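Local coordinates for putative lipoprotein YcdA (Bacillus subtilis subsp. subtilis str. 168, PDB 4R4G) that is of unknown function but is probably a membrane-anchored lipoprotein, with an Ig-like N-terminal domain joined by a kinked helix to a second, alpha-beta domain, at residues V22-P27 / L39-N44; K29-T34 / S72-E77; F62-G67 / F100-G105. All blocks are in the same frame, centred on the assembly; numbering follows the deposited sequence.

Contact 1. Residues V22-P27 / L39-N44; sequences VSYTLP and LVLKVN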
ATOM      1  N   VAL A  22     -13.336  13.836  11.408  1.00 70.99           N
ATOM      2  CA  VAL A  22     -13.351  13.945   9.937  1.00 67.22           C
ATOM      3  C   VAL A  22     -11.973  13.558   9.400  1.00 74.66           C
ATOM      4  O   VAL A  22     -10.974  14.223   9.697  1.00 77.27           O
ATOM      5  CB  VAL A  22     -13.790  15.335   9.388  1.00 69.17           C
ATOM      6  CG1 VAL A  22     -13.671  15.397   7.872  1.00 66.34           C
ATOM      7  CG2 VAL A  22     -15.216  15.687   9.805  1.00 69.23           C
ATOM      8  N   SER A  23     -11.919  12.507   8.582  1.00 69.73           N
ATOM      9  CA  SER A  23     -10.663  12.065   8.004  1.00 68.92           C
ATOM     10  C   SER A  23     -10.854  11.530   6.605  1.00 71.30           C
ATOM     11  O   SER A  23     -11.965  11.165   6.220  1.00 70.68           O
ATOM     12  CB  SER A  23     -10.033  10.987   8.879  1.00 73.43           C
ATOM     13  OG  SER A  23     -10.842   9.827   8.935  1.00 82.79           O
ATOM     14  N   TYR A  24      -9.763  11.501   5.842  1.00 67.63           N
ATOM     15  CA  TYR A  24      -9.706  10.913   4.509  1.00 65.22           C
ATOM     16  C   TYR A  24      -9.310   9.461   4.654  1.00 68.26           C
ATOM     17  O   TYR A  24      -8.454   9.110   5.496  1.00 68.97           O
ATOM     18  CB  TYR A  24      -8.700  11.644   3.606  1.00 65.60           C
ATOM     19  CG  TYR A  24      -9.081  13.055   3.230  1.00 67.69           C
ATOM     20  CD1 TYR A  24     -10.139  13.302   2.355  1.00 68.27           C
ATOM     21  CD2 TYR A  24      -8.328  14.141   3.665  1.00 70.40           C
ATOM     22  CE1 TYR A  24     -10.464  14.600   1.961  1.00 69.05           C
ATOM     23  CE2 TYR A  24      -8.643  15.445   3.277  1.00 72.12           C
ATOM     24  CZ  TYR A  24      -9.718  15.670   2.430  1.00 75.29           C
ATOM     25  OH  TYR A  24     -10.036  16.943   2.039  1.00 72.30           O
ATOM     26  N   THR A  25      -9.954   8.606   3.869  1.00 62.37           N
ATOM     27  CA  THR A  25      -9.654   7.179   3.871  1.00 61.95           C
ATOM     28  C   THR A  25      -9.558   6.704   2.425  1.00 65.03           C
ATOM     29  O   THR A  25      -9.980   7.397   1.484  1.00 61.82           O
ATOM     30  CB  THR A  25     -10.692   6.352   4.683  1.00 69.37           C
ATOM     31  OG1 THR A  25     -12.003   6.471   4.108  1.00 68.75           O
ATOM     32  CG2 THR A  25     -10.718   6.691   6.178  1.00 65.91           C
ATOM     33  N   LEU A  26      -8.954   5.536   2.254  1.00 63.65           N
ATOM     34  CA  LEU A  26      -8.875   4.925   0.949  1.00 63.40           C
ATOM     35  C   LEU A  26     -10.132   4.131   0.804  1.00 68.76           C
ATOM     36  O   LEU A  26     -10.562   3.551   1.808  1.00 70.14           O
ATOM     37  CB  LEU A  26      -7.643   4.008   0.819  1.00 63.65           C
ATOM     38  CG  LEU A  26      -6.278   4.638   0.608  1.00 68.29           C
ATOM     39  CD1 LEU A  26      -5.238   3.578   0.698  1.00 69.48           C
ATOM     40  CD2 LEU A  26      -6.167   5.322  -0.752  1.00 67.73           C
ATOM     41  N   PRO A  27     -10.702   4.006  -0.408  1.00 64.02           N
ATOM     42  CA  PRO A  27     -11.912   3.189  -0.555  1.00 64.76           C
ATOM     43  C   PRO A  27     -11.724   1.700  -0.194  1.00 75.45           C
ATOM     44  O   PRO A  27     -10.602   1.210   0.008  1.00 77.89           O
ATOM     45  CB  PRO A  27     -12.269   3.360  -2.034  1.00 65.76           C
ATOM     46  CG  PRO A  27     -11.050   3.874  -2.691  1.00 69.17           C
ATOM     47  CD  PRO A  27     -10.312   4.643  -1.685  1.00 64.34           C
ATOM     48  N   LEU A  39     -10.922   9.862  -2.833  1.00 70.67           N
ATOM     49  CA  LEU A  39     -10.801   9.356  -1.476  1.00 68.04           C
ATOM     50  C   LEU A  39     -12.191   9.158  -0.914  1.00 69.05           C
ATOM     51  O   LEU A  39     -13.193   9.432  -1.591  1.00 68.81           O
ATOM     52  CB  LEU A  39      -9.983  10.318  -0.596  1.00 68.26           C
ATOM     53  CG  LEU A  39      -8.511  10.516  -0.967  1.00 73.76           C
ATOM     54  CD1 LEU A  39      -7.867  11.536  -0.056  1.00 74.41           C
ATOM     55  CD2 LEU A  39      -7.724   9.189  -0.881  1.00 76.03           C
ATOM     56  N   VAL A  40     -12.263   8.677   0.315  1.00 62.75           N
ATOM     57  CA  VAL A  40     -13.531   8.479   0.990  1.00 61.04           C
ATOM     58  C   VAL A  40     -13.463   9.312   2.248  1.00 65.71           C
ATOM     59  O   VAL A  40     -12.511   9.157   3.014  1.00 67.72           O
ATOM     60  CB  VAL A  40     -13.832   6.973   1.241  1.00 63.84           C
ATOM     61  CG1 VAL A  40     -15.016   6.784   2.193  1.00 64.05           C
ATOM     62  CG2 VAL A  40     -14.084   6.252  -0.079  1.00 62.86           C
ATOM     63  N   LEU A  41     -14.422  10.234   2.436  1.00 60.30           N
ATOM     64  CA  LEU A  41     -14.445  11.081   3.621  1.00 59.44           C
ATOM     65  C   LEU A  41     -15.177  10.336   4.728  1.00 65.39           C
ATOM     66  O   LEU A  41     -16.337   9.952   4.552  1.00 64.31           O
ATOM     67  CB  LEU A  41     -15.097  12.435   3.305  1.00 58.60           C
ATOM     68  CG  LEU A  41     -15.052  13.509   4.394  1.00 62.92           C
ATOM     69  CD1 LEU A  41     -13.704  14.202   4.425  1.00 63.42           C
ATOM     70  CD2 LEU A  41     -16.141  14.514   4.181  1.00 61.11           C
ATOM     71  N   LYS A  42     -14.465  10.063   5.843  1.00 63.34           N
ATOM     72  CA  LYS A  42     -15.015   9.354   7.008  1.00 63.93           C
ATOM     73  C   LYS A  42     -15.370  10.397   8.050  1.00 68.36           C
ATOM     74  O   LYS A  42     -14.482  11.054   8.606  1.00 70.45           O
ATOM     75  CB  LYS A  42     -14.015   8.299   7.541  1.00 66.90           C
ATOM     76  CG  LYS A  42     -14.515   7.409   8.678  1.00 72.03           C
ATOM     77  CD  LYS A  42     -13.484   6.346   9.004  1.00 70.89           C
ATOM     78  CE  LYS A  42     -13.605   5.781  10.395  1.00 90.57           C
ATOM     79  NZ  LYS A  42     -12.862   4.494  10.532  1.00102.65           N
ATOM     80  N   VAL A  43     -16.674  10.589   8.261  1.00 62.49           N
ATOM     81  CA  VAL A  43     -17.240  11.556   9.205  1.00 61.47           C
ATOM     82  C   VAL A  43     -17.894  10.769  10.355  1.00 66.59           C
ATOM     83  O   VAL A  43     -18.886  10.081  10.126  1.00 66.23           O
ATOM     84  CB  VAL A  43     -18.236  12.539   8.516  1.00 61.90           C
ATOM     85  CG1 VAL A  43     -18.652  13.668   9.451  1.00 62.28           C
ATOM     86  CG2 VAL A  43     -17.658  13.107   7.223  1.00 60.13           C
ATOM     87  N   ASN A  44     -17.299  10.822  11.568  1.00 64.17           N
ATOM     88  CA  ASN A  44     -17.863  10.163  12.749  1.00 66.16           C
ATOM     89  C   ASN A  44     -18.813  11.148  13.374  1.00 70.77           C
ATOM     90  O   ASN A  44     -18.412  12.274  13.664  1.00 71.34           O
ATOM     91  CB  ASN A  44     -16.785   9.684  13.757  1.00 68.92           C
ATOM     92  CG  ASN A  44     -17.366   8.883  14.910  1.00 87.71           C
ATOM     93  OD1 ASN A  44     -17.837   9.419  15.925  1.00 81.15           O
ATOM     94  ND2 ASN A  44     -17.403   7.579  14.752  1.00 80.77           N
TER
HETATM   95  O   HOH W   1     -13.202   9.432  10.880  1.00 65.30           O
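Val22, Tyr24, Leu39 and Leu41 make up the apolar centre of this strand pair. Val22 CG1 meets Leu41 CD1 at 3.6 Å, and the two side chains cross obliquely. Leu41 CD1 also reaches Tyr24 CE1, at 4.1 Å. Leu39 CD1 packs on the root of the tyrosine, touching CB, CG and CD1, and lies 3.8 Å from Tyr24 CD1. Toward Val43 the cluster ends in two valines that lie side by side, with Val22 CG2 4.0 Å from Val43 CG1. Ile136 of helix 134-141 covers Val22 and Tyr24. The Tyr24 hydroxyl is hydrogen-bonded to Gly105 N and Gly131 O.

Strands 16-25 and 39-48 are antiparallel neighbours in one sheet of the Ig-like domain, and their local axes run at 154°. Val22 with Val43 and Tyr24 with Leu41 are non-hydrogen-bonded pairs. Ser23 with Lys42 and Thr25 with Val40 are hydrogen-bonded pairs, each joined by two backbone bonds.

Ser23, Thr25, Val40 and Lys42 point to the other face. Val40 O is gripped twice by one residue. Thr25 N donates to Val40 O at 2.8 Å, in the carbonyl plane. Thr25 OG1 donates to Val40 O at 2.9 Å, from above that plane and 47° out of it. The threonine's first torsion (chi1 62°) sets OG1 between its own backbone N and carbonyl carbon. Thr25 CG2 rests 3.9 Å from Lys42 CB. At the polar edge, one water accepts from Ser23 OG and donates to Lys42 O.

Contact 2. Residues K29-T34 / S72-E77; sequences KYDKST and SDTDPE
Asp31 and Thr74 hold these two loops together, their side chains crossing at about a right angle. The loops follow strands 16-25 and 69-71, one from each sheet of the Ig-like domain. Thr74 OG1 donates to Asp31 OD2 at 2.7 Å. It approaches from above the carboxylate plane, 43° out of it. OG1 stands anti to the threonine's backbone N (chi1 -168°), while Thr74 CG2 also touches Asp31 OD2, at 3.6 Å. Thr74 is buried against Val40 and Val101, and Asp31 also lies on Val40.

The other carboxylate oxygen is used within its own loop. Ser33 N donates to Asp31 OD1 at 3.1 Å, nearly in line with the C-O bond, which makes an Asx turn. Ser33 OG donates to the same OD1 at 2.8 Å, on its syn side.

The outer end of the contact is loose and exposed. Glu77 CG comes to the edge of the Tyr30 ring, 4.2 Å from CE2 and near the ring plane. Lys29 CB covers one face of that ring, over its centre. Lys29 NZ and Glu77 OE2 are 6.2 Å apart, opposite charges that do not touch. Asp75 turns to a different partner and forms a salt bridge with Lys82.

Three donors thus converge on one aspartate, one from the opposite loop and two from its own turn. They fix the carboxylate's rotation and would probably favour its charged form.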
ATOM      1  N   LYS A  29     -11.652  -2.379  -0.816  1.00 74.25           N
ATOM      2  CA  LYS A  29     -11.104  -3.176  -1.939  1.00 74.17           C
ATOM      3  C   LYS A  29     -12.226  -3.425  -2.973  1.00 79.04           C
ATOM      4  O   LYS A  29     -11.974  -3.498  -4.178  1.00 79.16           O
ATOM      5  CB  LYS A  29     -10.515  -4.556  -1.479  1.00 78.20           C
ATOM      6  CG  LYS A  29      -9.609  -4.572  -0.234  1.00 91.17           C
ATOM      7  CD  LYS A  29      -9.065  -5.969   0.174  1.00 98.06           C
ATOM      8  CE  LYS A  29      -8.205  -5.871   1.435  1.00104.10           C
ATOM      9  NZ  LYS A  29      -7.532  -7.155   1.801  1.00102.46           N
ATOM     10  N   TYR A  30     -13.483  -3.495  -2.468  1.00 75.32           N
ATOM     11  CA  TYR A  30     -14.687  -3.826  -3.206  1.00 75.77           C
ATOM     12  C   TYR A  30     -15.536  -2.599  -3.579  1.00 82.89           C
ATOM     13  O   TYR A  30     -16.570  -2.778  -4.233  1.00 83.62           O
ATOM     14  CB  TYR A  30     -15.496  -4.856  -2.394  1.00 76.90           C
ATOM     15  CG  TYR A  30     -14.612  -5.967  -1.873  1.00 76.50           C
ATOM     16  CD1 TYR A  30     -14.050  -6.900  -2.738  1.00 79.01           C
ATOM     17  CD2 TYR A  30     -14.222  -6.005  -0.538  1.00 76.31           C
ATOM     18  CE1 TYR A  30     -13.170  -7.876  -2.280  1.00 79.68           C
ATOM     19  CE2 TYR A  30     -13.343  -6.980  -0.066  1.00 77.83           C
ATOM     20  CZ  TYR A  30     -12.819  -7.914  -0.942  1.00 86.58           C
ATOM     21  OH  TYR A  30     -11.956  -8.890  -0.495  1.00 91.72           O
ATOM     22  N   ASP A  31     -15.075  -1.362  -3.248  1.00 80.69           N
ATOM     23  CA  ASP A  31     -15.758  -0.107  -3.608  1.00 81.12           C
ATOM     24  C   ASP A  31     -15.730   0.081  -5.126  1.00 89.64           C
ATOM     25  O   ASP A  31     -14.665  -0.021  -5.740  1.00 90.33           O
ATOM     26  CB  ASP A  31     -15.079   1.089  -2.912  1.00 81.48           C
ATOM     27  CG  ASP A  31     -15.920   2.343  -2.691  1.00 86.22           C
ATOM     28  OD1 ASP A  31     -16.623   2.770  -3.647  1.00 83.66           O
ATOM     29  OD2 ASP A  31     -15.828   2.934  -1.573  1.00 89.73           O
ATOM     30  N   LYS A  32     -16.895   0.323  -5.731  1.00 89.22           N
ATOM     31  CA  LYS A  32     -16.982   0.488  -7.180  1.00 90.63           C
ATOM     32  C   LYS A  32     -17.440   1.904  -7.563  1.00 95.24           C
ATOM     33  O   LYS A  32     -17.458   2.235  -8.750  1.00 95.97           O
ATOM     34  CB  LYS A  32     -17.910  -0.583  -7.799  1.00 95.56           C
ATOM     35  CG  LYS A  32     -17.345  -2.017  -7.763  1.00113.13           C
ATOM     36  CD  LYS A  32     -16.073  -2.220  -8.616  1.00121.47           C
ATOM     37  CE  LYS A  32     -15.323  -3.480  -8.247  1.00128.90           C
ATOM     38  NZ  LYS A  32     -14.059  -3.624  -9.021  1.00133.73           N
ATOM     39  N   SER A  33     -17.750   2.750  -6.566  1.00 91.32           N
ATOM     40  CA  SER A  33     -18.197   4.132  -6.800  1.00 90.55           C
ATOM     41  C   SER A  33     -17.035   5.171  -6.809  1.00 92.84           C
ATOM     42  O   SER A  33     -17.256   6.306  -7.243  1.00 92.37           O
ATOM     43  CB  SER A  33     -19.262   4.537  -5.780  1.00 93.40           C
ATOM     44  OG  SER A  33     -18.969   4.097  -4.464  1.00101.63           O
ATOM     45  N   THR A  34     -15.814   4.788  -6.374  1.00 88.39           N
ATOM     46  CA  THR A  34     -14.674   5.710  -6.329  1.00 87.59           C
ATOM     47  C   THR A  34     -13.715   5.558  -7.520  1.00 94.98           C
ATOM     48  O   THR A  34     -13.558   4.464  -8.076  1.00 97.00           O
ATOM     49  CB  THR A  34     -13.852   5.511  -5.051  1.00 92.51           C
ATOM     50  OG1 THR A  34     -13.233   4.234  -5.120  1.00101.79           O
ATOM     51  CG2 THR A  34     -14.665   5.616  -3.789  1.00 86.63           C
ATOM     52  N   SER A  72     -21.651  10.686  -3.712  1.00 64.50           N
ATOM     53  CA  SER A  72     -22.153   9.348  -3.416  1.00 64.71           C
ATOM     54  C   SER A  72     -21.808   8.942  -2.001  1.00 68.91           C
ATOM     55  O   SER A  72     -20.729   9.243  -1.489  1.00 68.02           O
ATOM     56  CB  SER A  72     -21.551   8.320  -4.377  1.00 69.47           C
ATOM     57  OG  SER A  72     -21.739   8.623  -5.750  1.00 81.89           O
ATOM     58  N   ASP A  73     -22.697   8.212  -1.384  1.00 68.13           N
ATOM     59  CA  ASP A  73     -22.378   7.643  -0.100  1.00 69.50           C
ATOM     60  C   ASP A  73     -21.682   6.330  -0.413  1.00 72.66           C
ATOM     61  O   ASP A  73     -21.926   5.732  -1.472  1.00 73.82           O
ATOM     62  CB  ASP A  73     -23.633   7.471   0.772  1.00 73.47           C
ATOM     63  CG  ASP A  73     -24.754   6.737   0.084  1.00 97.55           C
ATOM     64  OD1 ASP A  73     -25.301   7.285  -0.912  1.00 99.59           O
ATOM     65  OD2 ASP A  73     -25.090   5.613   0.536  1.00110.25           O
ATOM     66  N   THR A  74     -20.765   5.909   0.431  1.00 66.46           N
ATOM     67  CA  THR A  74     -20.131   4.650   0.107  1.00 65.47           C
ATOM     68  C   THR A  74     -20.075   3.798   1.358  1.00 68.97           C
ATOM     69  O   THR A  74     -20.583   4.208   2.404  1.00 69.53           O
ATOM     70  CB  THR A  74     -18.817   4.846  -0.621  1.00 67.12           C
ATOM     71  OG1 THR A  74     -18.426   3.582  -1.125  1.00 64.12           O
ATOM     72  CG2 THR A  74     -17.730   5.465   0.239  1.00 67.31           C
ATOM     73  N   ASP A  75     -19.543   2.585   1.232  1.00 64.24           N
ATOM     74  CA  ASP A  75     -19.491   1.652   2.339  1.00 64.64           C
ATOM     75  C   ASP A  75     -18.058   1.295   2.641  1.00 67.35           C
ATOM     76  O   ASP A  75     -17.270   1.166   1.698  1.00 67.07           O
ATOM     77  CB  ASP A  75     -20.319   0.376   2.018  1.00 68.05           C
ATOM     78  CG  ASP A  75     -21.822   0.540   2.101  1.00 78.94           C
ATOM     79  OD1 ASP A  75     -22.292   1.172   3.049  1.00 81.59           O
ATOM     80  OD2 ASP A  75     -22.526   0.007   1.225  1.00 87.35           O
ATOM     81  N   PRO A  76     -17.695   1.080   3.935  1.00 63.88           N
ATOM     82  CA  PRO A  76     -16.327   0.629   4.240  1.00 63.38           C
ATOM     83  C   PRO A  76     -16.193  -0.870   3.890  1.00 71.74           C
ATOM     84  O   PRO A  76     -17.196  -1.464   3.487  1.00 72.98           O
ATOM     85  CB  PRO A  76     -16.221   0.893   5.752  1.00 65.53           C
ATOM     86  CG  PRO A  76     -17.582   0.675   6.258  1.00 71.07           C
ATOM     87  CD  PRO A  76     -18.522   1.135   5.165  1.00 65.89           C
ATOM     88  N   GLU A  77     -14.991  -1.501   4.061  1.00 69.83           N
ATOM     89  CA  GLU A  77     -14.838  -2.935   3.778  1.00 70.82           C
ATOM     90  C   GLU A  77     -15.709  -3.734   4.746  1.00 76.14           C
ATOM     91  O   GLU A  77     -16.364  -4.677   4.323  1.00 77.39           O
ATOM     92  CB  GLU A  77     -13.369  -3.372   3.852  1.00 72.21           C
ATOM     93  CG  GLU A  77     -13.109  -4.853   3.572  1.00 79.04           C
ATOM     94  CD  GLU A  77     -13.034  -5.763   4.786  1.00100.98           C
ATOM     95  OE1 GLU A  77     -12.906  -5.246   5.920  1.00 91.52           O
ATOM     96  OE2 GLU A  77     -13.067  -7.000   4.596  1.00100.54           O
TER

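Contact 3. Residues F62-G67 / F100-G105; sequences FTLYQG and FVVDKG
Phe100 and Leu64 meet where residues 62-66 and 100-102 run almost parallel, 2° apart, with local axes 8.3 Å from each other, too far for backbone pairing. Leu64 CB sits over one face of the Phe100 ring, offset toward the rim. This is a CH-pi contact, with CB 3.6 Å from the ring centroid. Phe62 CB reaches CZ of the same ring at 4.2 Å. Farther along, Leu64 CD2 packs on Val102 CG1 at 3.6 Å, the side chains crossing at about a right angle.

The polar link lies between Gln66 and Asp103. With CG anti to its backbone N (chi1 -178°) and the chain extended beyond, the Gln66 side chain spans the gap to Asp103. Its amide uses both of its ends there. Asp103 N donates to Gln66 OE1 at 2.7 Å, in the carbonyl plane. Gln66 NE2 donates to Asp103 OD2 at 3.1 Å, on the anti lone pair of that oxygen. The two bonds fix which way round the amide lies.

The strands belong to different sheets, packed face to face as in the beta sandwich of an Ig-like fold. Strand 62-66 pairs with strands 69-71 and 107-112, while strand 93-102 pairs with strand 39-48. From strand 107-112, Leu110 lies against Phe100 and Tyr108 against Val102, and Val45 and Val47 of strand 39-48 pack on Phe62.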
ATOM      1  N   PHE A  62     -28.164  11.297   6.070  1.00 55.20           N
ATOM      2  CA  PHE A  62     -27.083  12.249   5.819  1.00 53.76           C
ATOM      3  C   PHE A  62     -26.708  12.239   4.362  1.00 58.80           C
ATOM      4  O   PHE A  62     -26.695  11.180   3.732  1.00 58.42           O
ATOM      5  CB  PHE A  62     -25.836  11.943   6.676  1.00 55.10           C
ATOM      6  CG  PHE A  62     -26.038  11.918   8.174  1.00 56.50           C
ATOM      7  CD1 PHE A  62     -26.554  10.786   8.805  1.00 58.39           C
ATOM      8  CD2 PHE A  62     -25.671  13.006   8.959  1.00 57.38           C
ATOM      9  CE1 PHE A  62     -26.702  10.745  10.188  1.00 60.06           C
ATOM     10  CE2 PHE A  62     -25.811  12.960  10.347  1.00 60.82           C
ATOM     11  CZ  PHE A  62     -26.315  11.824  10.952  1.00 59.91           C
ATOM     12  N   THR A  63     -26.414  13.428   3.821  1.00 55.81           N
ATOM     13  CA  THR A  63     -25.961  13.625   2.444  1.00 54.58           C
ATOM     14  C   THR A  63     -24.761  14.550   2.491  1.00 59.26           C
ATOM     15  O   THR A  63     -24.678  15.419   3.369  1.00 59.61           O
ATOM     16  CB  THR A  63     -27.078  14.159   1.526  1.00 58.96           C
ATOM     17  OG1 THR A  63     -27.516  15.421   2.013  1.00 65.91           O
ATOM     18  CG2 THR A  63     -28.271  13.214   1.422  1.00 55.04           C
ATOM     19  N   LEU A  64     -23.824  14.364   1.569  1.00 55.69           N
ATOM     20  CA  LEU A  64     -22.683  15.252   1.501  1.00 55.75           C
ATOM     21  C   LEU A  64     -22.635  15.924   0.166  1.00 60.74           C
ATOM     22  O   LEU A  64     -22.841  15.278  -0.861  1.00 61.36           O
ATOM     23  CB  LEU A  64     -21.358  14.503   1.752  1.00 55.67           C
ATOM     24  CG  LEU A  64     -20.157  15.386   2.057  1.00 59.49           C
ATOM     25  CD1 LEU A  64     -19.956  15.527   3.535  1.00 60.68           C
ATOM     26  CD2 LEU A  64     -18.956  14.828   1.479  1.00 60.43           C
ATOM     27  N   TYR A  65     -22.309  17.208   0.175  1.00 57.42           N
ATOM     28  CA  TYR A  65     -22.095  18.000  -1.016  1.00 56.42           C
ATOM     29  C   TYR A  65     -20.655  18.407  -1.052  1.00 62.27           C
ATOM     30  O   TYR A  65     -20.086  18.747  -0.017  1.00 62.05           O
ATOM     31  CB  TYR A  65     -23.011  19.232  -1.059  1.00 57.32           C
ATOM     32  CG  TYR A  65     -24.447  18.894  -1.411  1.00 59.73           C
ATOM     33  CD1 TYR A  65     -25.328  18.402  -0.450  1.00 61.58           C
ATOM     34  CD2 TYR A  65     -24.932  19.082  -2.700  1.00 61.34           C
ATOM     35  CE1 TYR A  65     -26.648  18.085  -0.772  1.00 63.65           C
ATOM     36  CE2 TYR A  65     -26.230  18.707  -3.048  1.00 62.33           C
ATOM     37  CZ  TYR A  65     -27.091  18.225  -2.079  1.00 73.11           C
ATOM     38  OH  TYR A  65     -28.397  17.939  -2.416  1.00 78.87           O
ATOM     39  N   GLN A  66     -20.046  18.323  -2.238  1.00 59.76           N
ATOM     40  CA  GLN A  66     -18.711  18.812  -2.536  1.00 60.63           C
ATOM     41  C   GLN A  66     -18.942  19.948  -3.469  1.00 66.79           C
ATOM     42  O   GLN A  66     -19.511  19.744  -4.550  1.00 68.52           O
ATOM     43  CB  GLN A  66     -17.861  17.718  -3.144  1.00 62.04           C
ATOM     44  CG  GLN A  66     -16.459  18.145  -3.419  1.00 64.14           C
ATOM     45  CD  GLN A  66     -15.789  17.072  -4.184  1.00 70.29           C
ATOM     46  OE1 GLN A  66     -15.195  16.162  -3.611  1.00 67.11           O
ATOM     47  NE2 GLN A  66     -15.931  17.133  -5.493  1.00 61.51           N
ATOM     48  N   GLY A  67     -18.639  21.153  -3.010  1.00 62.80           N
ATOM     49  CA  GLY A  67     -18.985  22.358  -3.744  1.00 63.36           C
ATOM     50  C   GLY A  67     -20.493  22.433  -3.697  1.00 67.49           C
ATOM     51  O   GLY A  67     -21.085  22.367  -2.601  1.00 66.48           O
ATOM     52  N   PHE A 100     -18.289   8.991   2.301  1.00 52.58           N
ATOM     53  CA  PHE A 100     -18.680   9.682   1.088  1.00 52.34           C
ATOM     54  C   PHE A 100     -17.534   9.770   0.123  1.00 59.77           C
ATOM     55  O   PHE A 100     -16.420  10.081   0.526  1.00 59.61           O
ATOM     56  CB  PHE A 100     -19.185  11.097   1.409  1.00 53.34           C
ATOM     57  CG  PHE A 100     -20.393  11.144   2.311  1.00 55.01           C
ATOM     58  CD1 PHE A 100     -21.670  10.939   1.804  1.00 58.04           C
ATOM     59  CD2 PHE A 100     -20.256  11.406   3.671  1.00 57.68           C
ATOM     60  CE1 PHE A 100     -22.785  10.968   2.641  1.00 59.22           C
ATOM     61  CE2 PHE A 100     -21.374  11.454   4.505  1.00 60.59           C
ATOM     62  CZ  PHE A 100     -22.628  11.215   3.988  1.00 58.51           C
ATOM     63  N   VAL A 101     -17.823   9.531  -1.158  1.00 58.63           N
ATOM     64  CA  VAL A 101     -16.846   9.595  -2.239  1.00 60.24           C
ATOM     65  C   VAL A 101     -16.583  11.072  -2.522  1.00 66.11           C
ATOM     66  O   VAL A 101     -17.510  11.794  -2.891  1.00 65.74           O
ATOM     67  CB  VAL A 101     -17.355   8.831  -3.496  1.00 64.51           C
ATOM     68  CG1 VAL A 101     -16.314   8.828  -4.597  1.00 63.62           C
ATOM     69  CG2 VAL A 101     -17.795   7.415  -3.149  1.00 64.66           C
ATOM     70  N   VAL A 102     -15.326  11.508  -2.335  1.00 63.67           N
ATOM     71  CA  VAL A 102     -14.874  12.899  -2.476  1.00 63.61           C
ATOM     72  C   VAL A 102     -13.524  13.026  -3.203  1.00 67.54           C
ATOM     73  O   VAL A 102     -12.676  12.133  -3.156  1.00 66.00           O
ATOM     74  CB  VAL A 102     -14.752  13.604  -1.081  1.00 66.94           C
ATOM     75  CG1 VAL A 102     -16.107  13.782  -0.419  1.00 66.26           C
ATOM     76  CG2 VAL A 102     -13.769  12.883  -0.140  1.00 66.21           C
ATOM     77  N   ASP A 103     -13.324  14.196  -3.802  1.00 64.69           N
ATOM     78  CA  ASP A 103     -12.085  14.677  -4.394  1.00 64.46           C
ATOM     79  C   ASP A 103     -11.389  15.448  -3.250  1.00 70.42           C
ATOM     80  O   ASP A 103     -11.992  16.349  -2.673  1.00 71.98           O
ATOM     81  CB  ASP A 103     -12.385  15.545  -5.633  1.00 66.48           C
ATOM     82  CG  ASP A 103     -13.082  14.789  -6.756  1.00 77.55           C
ATOM     83  OD1 ASP A 103     -12.426  13.951  -7.398  1.00 81.22           O
ATOM     84  OD2 ASP A 103     -14.273  15.080  -7.030  1.00 80.86           O
ATOM     85  N   LYS A 104     -10.198  14.999  -2.829  1.00 67.31           N
ATOM     86  CA  LYS A 104      -9.402  15.534  -1.704  1.00 67.01           C
ATOM     87  C   LYS A 104      -9.297  17.060  -1.734  1.00 70.30           C
ATOM     88  O   LYS A 104      -9.095  17.648  -2.805  1.00 68.77           O
ATOM     89  CB  LYS A 104      -7.977  14.905  -1.733  1.00 68.70           C
ATOM     90  CG  LYS A 104      -7.018  15.242  -0.567  1.00 75.40           C
ATOM     91  CD  LYS A 104      -5.560  14.882  -0.955  1.00 90.23           C
ATOM     92  CE  LYS A 104      -4.498  15.314   0.041  1.00104.89           C
ATOM     93  NZ  LYS A 104      -3.116  14.952  -0.394  1.00106.83           N
ATOM     94  N   GLY A 105      -9.410  17.655  -0.544  1.00 67.11           N
ATOM     95  CA  GLY A 105      -9.230  19.078  -0.299  1.00 68.55           C
ATOM     96  C   GLY A 105     -10.295  20.006  -0.836  1.00 73.79           C
ATOM     97  O   GLY A 105      -9.976  21.138  -1.202  1.00 76.72           O
TER

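In the fold
From the N terminus, strand 16-25 leads into an irregular loop and returns as strand 39-48. Contact 1 closes that loop. Residues 29-34 lie within it, but their partners 72-77 come much later, so contact 2 closes a longer loop and crosses contact 1. Contact 3 opens at 62-67, before 72-77, and closes at 100-105, so it crosses contact 2 and follows contact 1 in series. Contact 1 joins neighbours within one sheet, and contact 3 joins that sheet to the second. Contact 2 ties the loops beside them. Val40 packs on Thr34 and Thr74, and backbone hydrogen bonds join Ser72 to Val101 and Leu41 to Phe100.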